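Local coordinates for protein yjcS (Bacillus subtilis, PDB 1Q8B) that is of unknown function but belongs to the antibiotic biosynthesis monooxygenase (ABM) family of the dimeric alpha/beta barrel clan, and may have catalytic activity, at residues Met32-Phe35 against Lys36-Glu39; Leu38-Glu41 against Thr42-Glu46. All coordinates share one frame; numbering follows the deposited sequence.

In the fold
Interactions 1 and 2 follow one another along helix 28-42, the helix that packs on the four-stranded antiparallel sheet in this ferredoxin-like, dimeric alpha/beta barrel fold. Their centres lie about 10 Å apart, and they share Leu38 and Glu39. Interaction 1, residues 32-39, is regular helix with a nonpolar face toward the sheet and helix 82-88, and charged residues along its border and outer side; interaction 2, residues 38-46, joins the last part of that helix to the loop before strand 48-55. Leu38 faces helix 82-88 in both, while Glu39 ties the helix to strand 48-55. The centres lie about 9 and 10 Å from the centre of the chain, and no other chain of the assembly touches either contact.

Interaction 1 of 2, residues Met32-Phe35 against Lys36-Glu39; sequences MKEF and KKLE
Four successive i to i+4 backbone hydrogen bonds join Met32-Phe35 to Lys36-Glu39, from Lys36 N to Met32 O (2.8 Å) through to Glu39 N on Phe35 O, as one unbroken run of alpha helix. The helix is amphipathic and belongs to the alpha/beta barrel fold of the ABM family, with charged residues along the border and outer side of its nonpolar face. Met32, modelled as selenomethionine, and Phe35 are buried on the sheet side, where their nonpolar side chains suit a face packed against Ile63 of strand 62-69; branched Leu38 suits the side that meets His83, Thr84 and Val87 of helix 82-88.

Along the border of this face Lys36 crosses Met32 at a slant. Bends at chi2 (-50°) and chi3 (-53°) fold the Met32 chain back, and its terminal methyl CE rests 3.8 Å from CE of Lys36. Lysine fits here because its methylene chain can lie on a nonpolar neighbour while its amine reaches past it: Lys36 NZ hydrogen-bonds to Ala53 O on strand 48-55 and forms a salt bridge with Glu39 OE2 (3.1 Å), which it meets from above the carboxylate plane. Glu39, extended beyond CG, carries its acid to the same strand, with OE1 hydrogen-bonded to His52 ND1 and OE2 to Ala53 N.

On the outer side Glu34 and Lys37 lie side by side and point the same way. Glu34 divides its carboxylate: OE1 hydrogen-bonds to Gln90 NE2, and OE2 forms a salt bridge with Lys37 NZ at 3.3 Å. The bend of Lys37 at chi3 (-55°) turns the end of its chain to the acid, and Lys37 CE, 3.0 Å from Glu34 OE2, lies closer to that oxygen than the amine does.

Interaction 2 of 2, residues Leu38-Glu41 against Thr42-Glu46; sequences LEEE and TNKEE
Leu38 meets Thr42 near the end of helix 28-42, on the tightly packed side of the contact, where both are buried. Their side chains pass at a slant. Leu38 CD1 lies 3.3 Å from Thr42 CG2, but that methyl is modelled too close to Leu38 O, so the rotation of the threonine side chain is doubtful; as modelled, OG1 has no partner. Asn43 N hydrogen-bonds to Glu39 O (3.2 Å) in the helical manner; Lys44 N then reaches back only three residues, to Glu41 O, approaching from above the carbonyl plane. A type I turn spans Thr42 to Glu45.

The solvent side is looser and charged. Flexible Glu41 and Lys44, three residues apart, can pair here: a bend at chi2 (-52°) brings Glu41 OE2 to Lys44 NZ in a hydrogen-bonded salt bridge of 2.8 Å, met on the syn side of the carboxylate. The extended Lys44 chain also runs alongside Glu40, whose OE2 stands 4.0 Å from the same NZ in a long salt bridge.

On the buried side of the turn, Thr42 touches Phe51 of strand 48-55 and His83 of helix 82-88, while Glu45 OE1 accepts hydrogen bonds from His83 and from His78 of helix 72-78.

Interaction 1 of 2, residues Met32-Phe35 against Lys36-Glu39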
# COMPACT_ATOMS: atom_id res chain seq x y z
N MSE A 32 2.02 16.31 -14.16
CA MSE A 32 2.72 15.20 -14.79
C MSE A 32 4.11 14.96 -14.22
O MSE A 32 4.58 13.83 -14.21
CB MSE A 32 2.79 15.39 -16.30
CG MSE A 32 1.49 15.05 -17.01
SE MSE A 32 0.76 13.29 -16.50
CE MSE A 32 2.32 12.19 -16.83
N LYS A 33 4.78 16.02 -13.75
CA LYS A 33 6.11 15.85 -13.18
C LYS A 33 6.01 14.97 -11.94
O LYS A 33 6.89 14.15 -11.68
CB LYS A 33 6.73 17.20 -12.81
CG LYS A 33 7.31 17.94 -13.99
CD LYS A 33 7.96 19.25 -13.56
CE LYS A 33 8.69 19.91 -14.73
NZ LYS A 33 7.79 20.19 -15.88
N GLU A 34 4.94 15.15 -11.17
CA GLU A 34 4.72 14.37 -9.97
C GLU A 34 4.47 12.92 -10.36
O GLU A 34 4.93 12.00 -9.69
CB GLU A 34 3.53 14.91 -9.17
CG GLU A 34 3.90 16.09 -8.31
CD GLU A 34 5.05 15.77 -7.36
OE1 GLU A 34 4.85 14.95 -6.44
OE2 GLU A 34 6.15 16.32 -7.56
N PHE A 35 3.74 12.73 -11.45
CA PHE A 35 3.47 11.37 -11.91
C PHE A 35 4.71 10.72 -12.49
O PHE A 35 4.87 9.50 -12.42
CB PHE A 35 2.30 11.37 -12.90
CG PHE A 35 0.96 11.33 -12.23
CD1 PHE A 35 0.40 12.47 -11.69
CD2 PHE A 35 0.29 10.12 -12.07
CE1 PHE A 35 -0.79 12.42 -10.98
CE2 PHE A 35 -0.90 10.05 -11.37
CZ PHE A 35 -1.44 11.20 -10.83
N LYS A 36 5.61 11.51 -13.06
CA LYS A 36 6.84 10.95 -13.60
C LYS A 36 7.75 10.52 -12.47
O LYS A 36 8.42 9.49 -12.56
CB LYS A 36 7.53 11.95 -14.52
CG LYS A 36 6.81 12.11 -15.85
CD LYS A 36 6.70 10.76 -16.55
CE LYS A 36 5.73 10.77 -17.71
NZ LYS A 36 5.63 9.39 -18.30
N LYS A 37 7.77 11.28 -11.38
CA LYS A 37 8.60 10.91 -10.25
C LYS A 37 8.02 9.63 -9.65
O LYS A 37 8.76 8.71 -9.29
CB LYS A 37 8.62 12.01 -9.19
CG LYS A 37 9.26 13.31 -9.68
CD LYS A 37 9.72 14.20 -8.52
CE LYS A 37 8.58 14.49 -7.56
NZ LYS A 37 9.05 15.21 -6.33
N LEU A 38 6.70 9.58 -9.55
CA LEU A 38 6.02 8.39 -9.02
C LEU A 38 6.32 7.19 -9.91
O LEU A 38 6.62 6.11 -9.41
CB LEU A 38 4.50 8.61 -8.97
CG LEU A 38 3.69 7.38 -8.58
CD1 LEU A 38 4.05 6.94 -7.16
CD2 LEU A 38 2.21 7.70 -8.68
N GLU A 39 6.24 7.40 -11.22
CA GLU A 39 6.52 6.34 -12.18
C GLU A 39 7.93 5.80 -12.00
O GLU A 39 8.16 4.59 -12.03
CB GLU A 39 6.35 6.86 -13.62
CG GLU A 39 6.93 5.91 -14.67
CD GLU A 39 6.47 6.21 -16.08
OE1 GLU A 39 7.03 5.61 -17.03
OE2 GLU A 39 5.54 7.03 -16.26

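Interaction 2 of 2, residues Leu38-Glu41 against Thr42-Glu46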
# COMPACT_ATOMS: atom_id res chain seq x y z
N LEU A 38 6.70 9.58 -9.55
CA LEU A 38 6.02 8.39 -9.02
C LEU A 38 6.32 7.19 -9.91
O LEU A 38 6.62 6.11 -9.41
CB LEU A 38 4.50 8.61 -8.97
CG LEU A 38 3.69 7.38 -8.58
CD1 LEU A 38 4.05 6.94 -7.16
CD2 LEU A 38 2.21 7.70 -8.68
N GLU A 39 6.24 7.40 -11.22
CA GLU A 39 6.52 6.34 -12.18
C GLU A 39 7.93 5.80 -12.00
O GLU A 39 8.16 4.59 -12.03
CB GLU A 39 6.35 6.86 -13.62
CG GLU A 39 6.93 5.91 -14.67
CD GLU A 39 6.47 6.21 -16.08
OE1 GLU A 39 7.03 5.61 -17.03
OE2 GLU A 39 5.54 7.03 -16.26
N GLU A 40 8.87 6.71 -11.80
CA GLU A 40 10.26 6.31 -11.62
C GLU A 40 10.46 5.44 -10.39
O GLU A 40 11.16 4.43 -10.43
CB GLU A 40 11.16 7.53 -11.54
CG GLU A 40 12.62 7.17 -11.66
CD GLU A 40 13.52 8.37 -11.49
OE1 GLU A 40 13.32 9.37 -12.21
OE2 GLU A 40 14.43 8.29 -10.63
N GLU A 41 9.84 5.84 -9.28
CA GLU A 41 9.97 5.09 -8.04
C GLU A 41 9.18 3.77 -8.00
O GLU A 41 9.67 2.78 -7.46
CB GLU A 41 9.58 5.97 -6.84
CG GLU A 41 10.61 7.04 -6.50
CD GLU A 41 12.02 6.45 -6.34
OE1 GLU A 41 12.26 5.71 -5.36
OE2 GLU A 41 12.88 6.73 -7.21
N THR A 42 7.98 3.74 -8.58
CA THR A 42 7.21 2.50 -8.54
C THR A 42 7.79 1.43 -9.47
O THR A 42 7.60 0.23 -9.22
CB THR A 42 5.67 2.72 -8.84
OG1 THR A 42 5.42 2.62 -10.24
CG2 THR A 42 5.22 4.07 -8.36
N ASN A 43 8.51 1.83 -10.51
CA ASN A 43 9.11 0.83 -11.40
C ASN A 43 10.25 0.11 -10.67
O ASN A 43 10.70 -0.95 -11.11
CB ASN A 43 9.65 1.48 -12.68
CG ASN A 43 8.60 1.56 -13.77
OD1 ASN A 43 8.04 2.63 -14.03
ND2 ASN A 43 8.31 0.43 -14.41
N LYS A 44 10.70 0.68 -9.57
CA LYS A 44 11.76 0.08 -8.77
C LYS A 44 11.19 -0.88 -7.73
O LYS A 44 11.93 -1.64 -7.11
CB LYS A 44 12.58 1.15 -8.06
CG LYS A 44 13.35 2.09 -8.96
CD LYS A 44 14.00 3.17 -8.11
CE LYS A 44 14.67 4.24 -8.94
NZ LYS A 44 15.15 5.35 -8.05
N GLU A 45 9.87 -0.82 -7.50
CA GLU A 45 9.25 -1.71 -6.53
C GLU A 45 9.45 -3.12 -7.05
O GLU A 45 9.34 -3.37 -8.25
CB GLU A 45 7.75 -1.43 -6.39
CG GLU A 45 7.41 -0.02 -5.95
CD GLU A 45 5.91 0.19 -5.80
OE1 GLU A 45 5.48 1.36 -5.74
OE2 GLU A 45 5.17 -0.82 -5.75
N GLU A 46 9.74 -4.04 -6.13
CA GLU A 46 9.98 -5.42 -6.49
C GLU A 46 8.85 -6.07 -7.30
O GLU A 46 9.11 -6.73 -8.31
CB GLU A 46 10.24 -6.24 -5.23
CG GLU A 46 11.42 -7.17 -5.36
CD GLU A 46 12.66 -6.43 -5.80
OE1 GLU A 46 13.05 -5.46 -5.11
OE2 GLU A 46 13.26 -6.80 -6.84